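PDB 4Q8R: phosphate ABC transporter, phosphate-binding protein from Clostridium perfringens, which binds phosphate with high affinity and probably hands it to the membrane components of an ABC-type phosphate transporter. Local coordinates for residues A[37-40]-A[41-45]; A[92-96]-A[97-101]; A[100-104]-A[105-109]; A[223-226]-A[227-231]. All blocks are in the same frame, centred on the assembly; numbering follows the deposited sequence.

In the fold
Contact 1 lies at the bound phosphate, where the start of helix 41-50 faces the anion; the other three contacts take no part in the phosphate bonds. Contacts 2 and 3 treat the two ends of one helix, 96-103: their centres are 9 Å apart, they share Lys100 and Asp101, and Leu94 CD1 packs on Ile102 CD1 at 4.0 Å. Their centres lie 28 and 29 Å from that of contact 1, consistent with the two-lobed plan of periplasmic binding proteins. Contact 4, where helix 219-229 gives way to helix 231-239, whose Glu231 binds a zinc ion, is centred 21 Å from contact 1 and 42 Å from contact 3, the widest separation among the four.

Contact 1 of 4, residues A[37-40]-A[41-45]; sequences NQIG and SSAGI. With PO4 (phosphate ion), chain B.
Gly40 and Gly44 form the tight part of the turn: Gly44 N donates to Gly40 O at 3.1 Å, with an N-H...O angle of 159°. Both glycines are buried, and Gly40 has a positive phi that residues with a side chain seldom adopt. On the phosphate side polar bonds do the holding. Ser41 N reaches phosphate O1 at 2.8 Å and Ser41 OG donates to the same O1 at 2.6 Å, so one oxygen is gripped twice; chi1 of -66° sets OG beside the backbone N, which makes this shared grip possible; OG also bonds Ser59 N. Gly40 is the N-cap between strand 34-38 and helix 41-50, and the helix start meets the anion in a manner familiar from periplasmic binding proteins. The helix end may add some electrostatic stabilisation. Hydroxyls of Ser11, Thr12, Ser13, Ser59, Ser129 and Thr131 also bind the phosphate. The other side is looser: Ile39 is exposed, and its contact is mainly CD1 against Ala43 CB at 3.7 Å. Chi1 of 61° directs the CG1 branch toward the helix. Beside it a water donates to Ile39 O at 3.1 Å and accepts from Ala43 N at 2.9 Å, bridging loop and first helical turn.

Contact 2 of 4, residues A[92-96]-A[97-101]; sequences KDLTL and VQIKD
Thr95 and Gln98 exchange two nearly straight hydrogen bonds. Thr95 N donates to Gln98 OE1 at 2.9 Å and 168°, in the carbonyl plane and on a lone pair, which restrains the rotation of the side-chain amide. In return Gln98 N donates to Thr95 OG1 at 3.0 Å and 161°. A chi1 of 67° places that hydroxyl between the backbone N and the carbonyl carbon, where it can meet the backbone N-H of Gln98; the same OG1 makes a weak bond to OE1. Backbone bonds follow, Ile99 N to Thr95 O at 3.0 Å and Lys100 N to Leu96 O at 2.9 Å. The reciprocal pair is a capping box, with Thr95 as N-cap of helix 96-103, directly after strand 93-94, which runs parallel to strand 182-187. Asp188 OD1 also bonds Leu96 N, securing another amide of the first turn. Further out, the Leu94 side chain crosses that of Gln98 at about a right angle, CD2 standing 3.7 Å from OE1. Leu94 CB lies 3.9 Å from Ile99 CG1, and Leu96 CD2 approaches Ile99 CD1 more loosely at 4.4 Å. Ile99 continues into the interior against Phe135 and Val139 of helix 130-139.

Contact 3 of 4, residues A[100-104]-A[105-109]; sequences KDIYT and GKITN
The carboxylate of Asp101 is the flat group met across this contact, where a Schellman motif with Gly105 at positive phi closes helix 96-103. The Lys106 chain passes over one of its faces, CD at 3.6 Å from CG, while Ile107 CD1 lies close to the carboxylate plane, 3.8 Å from OD2. Lys106 was modelled in two conformers, so the position of its chain over the face is doubtful; in this one the ammonium does not pair with the acid, NZ being 5.0 Å from OD1. The two characteristic bonds of the Schellman motif are Gly105 N to Ile102 O at 3.1 Å and a weak one from Lys106 N to Asp101 O, bent to 122°. A further bond reaches the same Asp101 oxygen from Ile107 N; it is almost straight, 175°, yet its donor stands well above the carbonyl plane rather than on a lone pair. By folding back in this way the chain brings Ile107 against the last turn: its CD1 packs on Asp101 CB at 3.7 Å, and its CG2 faces Ile102 CG1 at 4.2 Å, the side chains lying oblique to each other. Ile102 then runs inward to Val122 of strand 121-125 and Ile170 of strand 169-174. Just past the last helical residue, Thr104 OG1 donates back to Lys100 O, an oxygen that also accepts from Thr104 N. A water closes the turn on the outgoing side, donating to both Ile102 O and Ile107 O, at 2.7 Å each.

Contact 4 of 4, residues A[223-226]-A[227-231]; sequences SFID and FILSE. With ZN (zinc ion), chain D.
Ser223 opens the series through its carbonyl oxygen, which accepts from Phe227 N at 2.9 Å. Phe224 does more. Its O takes the amide of Ile228 at 3.0 Å, and its ring receives the Ile228 methyl CD1 over one face, 4.1 Å from the centroid and 20° off the normal, a CH-pi contact displaced toward the CE2-CZ rim. With CG anti to the backbone N (chi1 -175°), the ring projects outward and leans toward the following turn, where it meets that methyl. Ile225 O accepts from Leu229 N at 3.1 Å. Asp226 O draws a second, weak bond from this same amide, a sign that the regular i to i+4 pattern is giving way. The chain then leaves the helix: Ser230 OG turns back to Phe227 O at 2.6 Å while capping Gly233 N, as the N-cap of helix 231-239. Just beyond, Glu231 OE2 binds a zinc ion at 2.0 Å, with Asp235 as the second protein ligand, although Glu231 has two modelled conformers. Helix 219-229 lies between two neighbours: Phe224 packs on Met18 and Phe25 of helix 15-28, whereas Ile225 and Leu229 rest on Val74, and Ile228 on Ile76, of strand 71-86.

Contact 1 of 4, residues A[37-40]-A[41-45]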
loop_
_atom_site.group_PDB
_atom_site.type_symbol
_atom_site.label_atom_id
_atom_site.label_comp_id
_atom_site.label_asym_id
_atom_site.label_seq_id
_atom_site.Cartn_x
_atom_site.Cartn_y
_atom_site.Cartn_z
ATOM N N ASN A 37 1.387 12.547 -8.379
ATOM C CA ASN A 37 0.173 11.999 -8.996
ATOM C C ASN A 37 -0.005 10.546 -8.589
ATOM O O ASN A 37 0.868 9.711 -8.810
ATOM C CB ASN A 37 0.378 12.100 -10.492
ATOM C CG ASN A 37 -0.880 11.853 -11.249
ATOM O OD1 ASN A 37 -1.999 11.884 -10.692
ATOM N ND2 ASN A 37 -0.718 11.554 -12.534
ATOM N N GLN A 38 -1.092 10.240 -7.906
ATOM C CA GLN A 38 -1.336 8.964 -7.341
ATOM C C GLN A 38 -2.165 8.133 -8.335
ATOM O O GLN A 38 -3.351 8.400 -8.555
ATOM C CB GLN A 38 -2.143 9.076 -6.054
ATOM C CG GLN A 38 -1.336 9.786 -4.986
ATOM C CD GLN A 38 -2.053 9.914 -3.697
ATOM O OE1 GLN A 38 -2.510 8.900 -3.167
ATOM N NE2 GLN A 38 -2.094 11.111 -3.137
ATOM N N ILE A 39 -1.507 7.161 -8.924
ATOM C CA ILE A 39 -2.056 6.381 -10.040
ATOM C C ILE A 39 -1.844 4.882 -9.881
ATOM O O ILE A 39 -2.161 4.102 -10.792
ATOM C CB ILE A 39 -1.440 6.900 -11.377
ATOM C CG1 ILE A 39 0.083 6.753 -11.403
ATOM C CG2 ILE A 39 -1.923 8.267 -11.682
ATOM C CD1 ILE A 39 0.732 7.209 -12.695
ATOM N N GLY A 40 -1.291 4.431 -8.760
ATOM C CA GLY A 40 -0.926 3.098 -8.484
ATOM C C GLY A 40 0.486 2.718 -8.893
ATOM O O GLY A 40 1.085 3.386 -9.762
ATOM N N SER A 41 1.044 1.714 -8.259
ATOM C CA SER A 41 2.433 1.367 -8.397
ATOM C C SER A 41 2.863 1.078 -9.831
ATOM O O SER A 41 3.916 1.614 -10.285
ATOM C CB SER A 41 2.809 0.246 -7.516
ATOM O OG SER A 41 2.734 0.545 -6.134
ATOM N N SER A 42 2.143 0.180 -10.522
ATOM C CA SER A 42 2.627 -0.205 -11.824
ATOM C C SER A 42 2.698 0.942 -12.775
ATOM O O SER A 42 3.674 1.050 -13.550
ATOM C CB SER A 42 1.809 -1.364 -12.387
ATOM O OG SER A 42 1.967 -2.521 -11.571
ATOM N N ALA A 43 1.733 1.850 -12.726
ATOM C CA ALA A 43 1.750 2.971 -13.641
ATOM C C ALA A 43 2.871 3.967 -13.279
ATOM O O ALA A 43 3.471 4.592 -14.142
ATOM C CB ALA A 43 0.419 3.660 -13.662
ATOM N N GLY A 44 3.119 4.149 -11.994
ATOM C CA GLY A 44 4.204 5.056 -11.643
ATOM C C GLY A 44 5.581 4.486 -12.039
ATOM O O GLY A 44 6.435 5.212 -12.509
ATOM N N ILE A 45 5.772 3.195 -11.873
ATOM C CA ILE A 45 6.991 2.507 -12.285
ATOM C C ILE A 45 7.178 2.656 -13.776
ATOM O O ILE A 45 8.306 2.984 -14.254
ATOM C CB ILE A 45 7.018 1.035 -11.893
ATOM C CG1 ILE A 45 7.096 0.868 -10.361
ATOM C CG2 ILE A 45 8.170 0.315 -12.534
ATOM C CD1 ILE A 45 6.710 -0.500 -9.877
HETATM P P PO4 B . -0.802 0.968 -4.682
HETATM O O1 PO4 B . 0.163 0.616 -5.826
HETATM O O2 PO4 B . -1.735 2.092 -5.076
HETATM O O3 PO4 B . -1.506 -0.287 -4.185
HETATM O O4 PO4 B . 0.077 1.434 -3.474
HETATM O O HOH W 1 -0.907 1.353 -11.582
#

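Contact 2 of 4, residues A[92-96]-A[97-101]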
loop_
_atom_site.group_PDB
_atom_site.type_symbol
_atom_site.label_atom_id
_atom_site.label_comp_id
_atom_site.label_asym_id
_atom_site.label_seq_id
_atom_site.Cartn_x
_atom_site.Cartn_y
_atom_site.Cartn_z
ATOM N N LYS A 92 -12.756 -10.585 14.143
ATOM C CA LYS A 92 -11.683 -9.690 14.525
ATOM C C LYS A 92 -10.283 -10.267 14.351
ATOM O O LYS A 92 -9.306 -9.577 14.643
ATOM C CB LYS A 92 -11.930 -9.225 15.975
ATOM C CG LYS A 92 -13.086 -8.223 15.975
ATOM C CD LYS A 92 -13.583 -7.825 17.326
ATOM C CE LYS A 92 -14.958 -7.202 17.171
ATOM N NZ LYS A 92 -14.943 -5.864 16.534
ATOM N N ASP A 93 -10.198 -11.494 13.834
ATOM C CA ASP A 93 -8.963 -12.199 13.742
ATOM C C ASP A 93 -9.134 -13.223 12.648
ATOM O O ASP A 93 -10.148 -13.971 12.676
ATOM C CB ASP A 93 -8.679 -12.841 15.096
ATOM C CG ASP A 93 -7.302 -13.439 15.226
ATOM O OD1 ASP A 93 -6.503 -13.463 14.295
ATOM O OD2 ASP A 93 -6.997 -13.914 16.349
ATOM N N LEU A 94 -8.183 -13.276 11.714
ATOM C CA LEU A 94 -8.189 -14.265 10.634
ATOM C C LEU A 94 -6.797 -14.834 10.422
ATOM O O LEU A 94 -5.806 -14.092 10.548
ATOM C CB LEU A 94 -8.686 -13.619 9.332
ATOM C CG LEU A 94 -10.157 -13.157 9.282
ATOM C CD1 LEU A 94 -10.484 -12.364 8.054
ATOM C CD2 LEU A 94 -11.062 -14.384 9.375
ATOM N N THR A 95 -6.695 -16.100 10.072
ATOM C CA THR A 95 -5.413 -16.704 9.666
ATOM C C THR A 95 -5.180 -16.369 8.162
ATOM O O THR A 95 -6.135 -16.034 7.412
ATOM C CB THR A 95 -5.429 -18.195 9.870
ATOM O OG1 THR A 95 -6.395 -18.770 8.947
ATOM C CG2 THR A 95 -5.724 -18.540 11.342
ATOM N N LEU A 96 -3.930 -16.457 7.688
ATOM C CA LEU A 96 -3.680 -16.182 6.305
ATOM C C LEU A 96 -4.482 -17.115 5.401
ATOM O O LEU A 96 -4.971 -16.681 4.355
ATOM C CB LEU A 96 -2.212 -16.259 5.942
ATOM C CG LEU A 96 -1.301 -15.109 6.350
ATOM C CD1 LEU A 96 0.108 -15.461 5.915
ATOM C CD2 LEU A 96 -1.747 -13.819 5.702
ATOM N N VAL A 97 -4.610 -18.362 5.793
ATOM C CA VAL A 97 -5.358 -19.319 4.978
ATOM C C VAL A 97 -6.848 -18.999 4.975
ATOM O O VAL A 97 -7.541 -19.203 3.918
ATOM C CB VAL A 97 -5.019 -20.744 5.294
ATOM C CG1 VAL A 97 -5.535 -21.246 6.658
ATOM C CG2 VAL A 97 -5.495 -21.677 4.135
ATOM N N GLN A 98 -7.404 -18.527 6.124
ATOM C CA GLN A 98 -8.795 -18.031 6.066
ATOM C C GLN A 98 -8.919 -16.896 5.055
ATOM O O GLN A 98 -9.877 -16.826 4.267
ATOM C CB GLN A 98 -9.306 -17.568 7.412
ATOM C CG GLN A 98 -9.609 -18.724 8.334
ATOM C CD GLN A 98 -9.983 -18.239 9.719
ATOM O OE1 GLN A 98 -9.253 -17.454 10.281
ATOM N NE2 GLN A 98 -11.027 -18.781 10.279
ATOM N N ILE A 99 -7.941 -15.968 5.036
ATOM C CA ILE A 99 -7.992 -14.839 4.130
ATOM C C ILE A 99 -7.951 -15.357 2.649
ATOM O O ILE A 99 -8.680 -14.871 1.795
ATOM C CB ILE A 99 -6.857 -13.830 4.437
ATOM C CG1 ILE A 99 -7.107 -13.233 5.794
ATOM C CG2 ILE A 99 -6.821 -12.699 3.410
ATOM C CD1 ILE A 99 -5.878 -12.617 6.437
ATOM N N LYS A 100 -7.071 -16.322 2.424
ATOM C CA LYS A 100 -6.955 -16.921 1.083
ATOM C C LYS A 100 -8.305 -17.494 0.701
ATOM O O LYS A 100 -8.763 -17.311 -0.435
ATOM C CB LYS A 100 -5.923 -17.990 1.033
ATOM C CG LYS A 100 -5.616 -18.593 -0.372
ATOM C CD LYS A 100 -4.573 -19.675 -0.281
ATOM C CE LYS A 100 -4.634 -20.528 -1.505
ATOM N NZ LYS A 100 -3.487 -21.441 -1.588
ATOM N N ASP A 101 -8.910 -18.256 1.594
ATOM C CA ASP A 101 -10.227 -18.862 1.325
ATOM C C ASP A 101 -11.295 -17.855 1.007
ATOM O O ASP A 101 -12.135 -18.094 0.126
ATOM C CB ASP A 101 -10.679 -19.677 2.538
ATOM C CG ASP A 101 -9.924 -20.956 2.718
ATOM O OD1 ASP A 101 -9.083 -21.371 1.855
ATOM O OD2 ASP A 101 -10.205 -21.633 3.725
#

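Contact 3 of 4, residues A[100-104]-A[105-109]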
loop_
_atom_site.group_PDB
_atom_site.type_symbol
_atom_site.label_atom_id
_atom_site.label_comp_id
_atom_site.label_asym_id
_atom_site.label_seq_id
_atom_site.Cartn_x
_atom_site.Cartn_y
_atom_site.Cartn_z
ATOM N N LYS A 100 -7.071 -16.322 2.424
ATOM C CA LYS A 100 -6.955 -16.921 1.083
ATOM C C LYS A 100 -8.305 -17.494 0.701
ATOM O O LYS A 100 -8.763 -17.311 -0.435
ATOM C CB LYS A 100 -5.923 -17.990 1.033
ATOM C CG LYS A 100 -5.616 -18.593 -0.372
ATOM C CD LYS A 100 -4.573 -19.675 -0.281
ATOM C CE LYS A 100 -4.634 -20.528 -1.505
ATOM N NZ LYS A 100 -3.487 -21.441 -1.588
ATOM N N ASP A 101 -8.910 -18.256 1.594
ATOM C CA ASP A 101 -10.227 -18.862 1.325
ATOM C C ASP A 101 -11.295 -17.855 1.007
ATOM O O ASP A 101 -12.135 -18.094 0.126
ATOM C CB ASP A 101 -10.679 -19.677 2.538
ATOM C CG ASP A 101 -9.924 -20.956 2.718
ATOM O OD1 ASP A 101 -9.083 -21.371 1.855
ATOM O OD2 ASP A 101 -10.205 -21.633 3.725
ATOM N N ILE A 102 -11.303 -16.703 1.669
ATOM C CA ILE A 102 -12.196 -15.637 1.308
ATOM C C ILE A 102 -11.925 -15.096 -0.091
ATOM O O ILE A 102 -12.842 -14.960 -0.928
ATOM C CB ILE A 102 -12.096 -14.454 2.328
ATOM C CG1 ILE A 102 -12.543 -14.939 3.748
ATOM C CG2 ILE A 102 -12.927 -13.263 1.917
ATOM C CD1 ILE A 102 -12.048 -13.975 4.789
ATOM N N TYR A 103 -10.682 -14.780 -0.371
ATOM C CA TYR A 103 -10.341 -14.114 -1.642
ATOM C C TYR A 103 -10.443 -15.055 -2.842
ATOM O O TYR A 103 -10.604 -14.586 -3.959
ATOM C CB TYR A 103 -9.001 -13.384 -1.541
ATOM C CG TYR A 103 -9.229 -11.997 -1.044
ATOM C CD1 TYR A 103 -9.358 -11.753 0.361
ATOM C CD2 TYR A 103 -9.342 -10.930 -1.868
ATOM C CE1 TYR A 103 -9.693 -10.515 0.789
ATOM C CE2 TYR A 103 -9.655 -9.669 -1.438
ATOM C CZ TYR A 103 -9.864 -9.466 -0.080
ATOM O OH TYR A 103 -10.198 -8.226 0.400
ATOM N N THR A 104 -10.400 -16.344 -2.635
ATOM C CA THR A 104 -10.552 -17.278 -3.749
ATOM C C THR A 104 -11.974 -17.773 -3.855
ATOM O O THR A 104 -12.258 -18.655 -4.670
ATOM C CB THR A 104 -9.584 -18.482 -3.614
ATOM O OG1 THR A 104 -9.853 -19.214 -2.411
ATOM C CG2 THR A 104 -8.109 -18.038 -3.640
ATOM N N GLY A 105 -12.861 -17.317 -2.978
ATOM C CA GLY A 105 -14.275 -17.663 -3.048
ATOM C C GLY A 105 -14.638 -19.002 -2.420
ATOM O O GLY A 105 -15.750 -19.507 -2.611
ATOM N N LYS A 106 -13.722 -19.633 -1.685
ATOM C CA LYS A 106 -14.044 -20.857 -0.992
ATOM C C LYS A 106 -14.996 -20.619 0.175
ATOM O O LYS A 106 -15.977 -21.351 0.399
ATOM C CB LYS A 106 -12.783 -21.556 -0.565
ATOM C CG LYS A 106 -13.034 -22.923 -0.008
ATOM C CD LYS A 106 -11.856 -23.345 0.813
ATOM C CE LYS A 106 -10.740 -23.769 -0.116
ATOM N NZ LYS A 106 -11.279 -24.803 -1.036
ATOM N N ILE A 107 -14.706 -19.558 0.905
ATOM C CA ILE A 107 -15.571 -19.087 2.003
ATOM C C ILE A 107 -16.327 -17.877 1.510
ATOM O O ILE A 107 -15.736 -16.871 1.090
ATOM C CB ILE A 107 -14.702 -18.802 3.260
ATOM C CG1 ILE A 107 -14.201 -20.118 3.841
ATOM C CG2 ILE A 107 -15.423 -17.913 4.249
ATOM C CD1 ILE A 107 -13.372 -19.982 5.122
ATOM N N THR A 108 -17.663 -17.887 1.617
ATOM C CA THR A 108 -18.491 -16.869 1.051
ATOM C C THR A 108 -19.469 -16.168 2.012
ATOM O O THR A 108 -20.169 -15.260 1.598
ATOM C CB THR A 108 -19.333 -17.487 -0.111
ATOM O OG1 THR A 108 -20.106 -18.558 0.400
ATOM C CG2 THR A 108 -18.419 -18.002 -1.212
ATOM N N ASN A 109 -19.565 -16.668 3.255
ATOM C CA ASN A 109 -20.513 -16.139 4.235
ATOM C C ASN A 109 -19.729 -15.925 5.532
ATOM O O ASN A 109 -18.913 -16.795 5.872
ATOM C CB ASN A 109 -21.666 -17.143 4.459
ATOM C CG ASN A 109 -22.769 -16.593 5.352
ATOM O OD1 ASN A 109 -22.578 -16.353 6.551
ATOM N ND2 ASN A 109 -23.901 -16.349 4.775
HETATM O O HOH W 2 -15.576 -15.180 -0.971
#

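Contact 4 of 4, residues A[223-226]-A[227-231]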
loop_
_atom_site.group_PDB
_atom_site.type_symbol
_atom_site.label_atom_id
_atom_site.label_comp_id
_atom_site.label_asym_id
_atom_site.label_seq_id
_atom_site.Cartn_x
_atom_site.Cartn_y
_atom_site.Cartn_z
ATOM N N SER A 223 17.955 15.643 -3.783
ATOM C CA SER A 223 17.707 16.363 -2.512
ATOM C C SER A 223 16.491 15.940 -1.777
ATOM O O SER A 223 16.511 15.782 -0.550
ATOM C CB SER A 223 17.534 17.880 -2.750
ATOM O OG SER A 223 18.750 18.379 -2.622
ATOM N N PHE A 224 15.409 15.815 -2.523
ATOM C CA PHE A 224 14.162 15.346 -1.943
ATOM C C PHE A 224 14.278 13.934 -1.369
ATOM O O PHE A 224 13.828 13.711 -0.264
ATOM C CB PHE A 224 13.021 15.494 -2.949
ATOM C CG PHE A 224 11.675 15.143 -2.406
ATOM C CD1 PHE A 224 11.228 15.693 -1.193
ATOM C CD2 PHE A 224 10.846 14.276 -3.089
ATOM C CE1 PHE A 224 9.977 15.363 -0.649
ATOM C CE2 PHE A 224 9.620 13.962 -2.595
ATOM C CZ PHE A 224 9.173 14.459 -1.360
ATOM N N ILE A 225 14.863 12.979 -2.111
ATOM C CA ILE A 225 14.985 11.615 -1.624
ATOM C C ILE A 225 15.877 11.613 -0.358
ATOM O O ILE A 225 15.617 10.899 0.608
ATOM C CB ILE A 225 15.600 10.754 -2.691
ATOM C CG1 ILE A 225 14.568 10.571 -3.845
ATOM C CG2 ILE A 225 16.037 9.427 -2.111
ATOM C CD1 ILE A 225 15.083 9.800 -5.037
ATOM N N ASP A 226 16.970 12.373 -0.384
ATOM C CA ASP A 226 17.861 12.467 0.786
ATOM C C ASP A 226 17.098 13.027 1.986
ATOM O O ASP A 226 17.310 12.594 3.135
ATOM C CB ASP A 226 19.118 13.293 0.436
ATOM C CG ASP A 226 20.125 12.512 -0.460
ATOM O OD1 ASP A 226 20.054 11.257 -0.587
ATOM O OD2 ASP A 226 20.989 13.185 -1.068
ATOM N N PHE A 227 16.188 13.969 1.736
ATOM C CA PHE A 227 15.389 14.500 2.833
ATOM C C PHE A 227 14.473 13.432 3.424
ATOM O O PHE A 227 14.297 13.332 4.607
ATOM C CB PHE A 227 14.549 15.648 2.381
ATOM C CG PHE A 227 13.596 16.104 3.415
ATOM C CD1 PHE A 227 14.045 16.887 4.469
ATOM C CD2 PHE A 227 12.244 15.734 3.375
ATOM C CE1 PHE A 227 13.151 17.328 5.431
ATOM C CE2 PHE A 227 11.357 16.154 4.348
ATOM C CZ PHE A 227 11.801 16.951 5.380
ATOM N N ILE A 228 13.848 12.641 2.560
ATOM C CA ILE A 228 12.952 11.569 3.033
ATOM C C ILE A 228 13.707 10.559 3.896
ATOM O O ILE A 228 13.184 10.021 4.883
ATOM C CB ILE A 228 12.268 10.854 1.856
ATOM C CG1 ILE A 228 11.348 11.795 1.115
ATOM C CG2 ILE A 228 11.502 9.602 2.355
ATOM C CD1 ILE A 228 10.840 11.148 -0.204
ATOM N N LEU A 229 14.982 10.342 3.564
ATOM C CA LEU A 229 15.810 9.387 4.286
ATOM C C LEU A 229 16.450 9.953 5.547
ATOM O O LEU A 229 17.033 9.197 6.356
ATOM C CB LEU A 229 16.910 8.813 3.432
ATOM C CG LEU A 229 16.447 8.000 2.225
ATOM C CD1 LEU A 229 17.624 7.652 1.351
ATOM C CD2 LEU A 229 15.680 6.763 2.693
ATOM N N SER A 230 16.351 11.273 5.688
ATOM C CA SER A 230 16.893 11.983 6.833
ATOM C C SER A 230 16.109 11.682 8.080
ATOM O O SER A 230 15.000 11.023 8.044
ATOM C CB SER A 230 16.933 13.492 6.572
ATOM O OG SER A 230 15.663 14.121 6.668
ATOM N N GLU A 231 16.658 12.156 9.206
ATOM C CA GLU A 231 16.038 11.882 10.471
ATOM C C GLU A 231 14.595 12.497 10.452
ATOM O O GLU A 231 13.608 11.833 10.866
ATOM C CB GLU A 231 16.985 12.338 11.629
ATOM C CG GLU A 231 16.698 11.676 12.963
ATOM C CD GLU A 231 15.436 12.210 13.575
ATOM O OE1 GLU A 231 15.162 13.401 13.241
ATOM O OE2 GLU A 231 14.749 11.436 14.342
HETATM ZN ZN ZN D . 13.174 12.335 15.216
#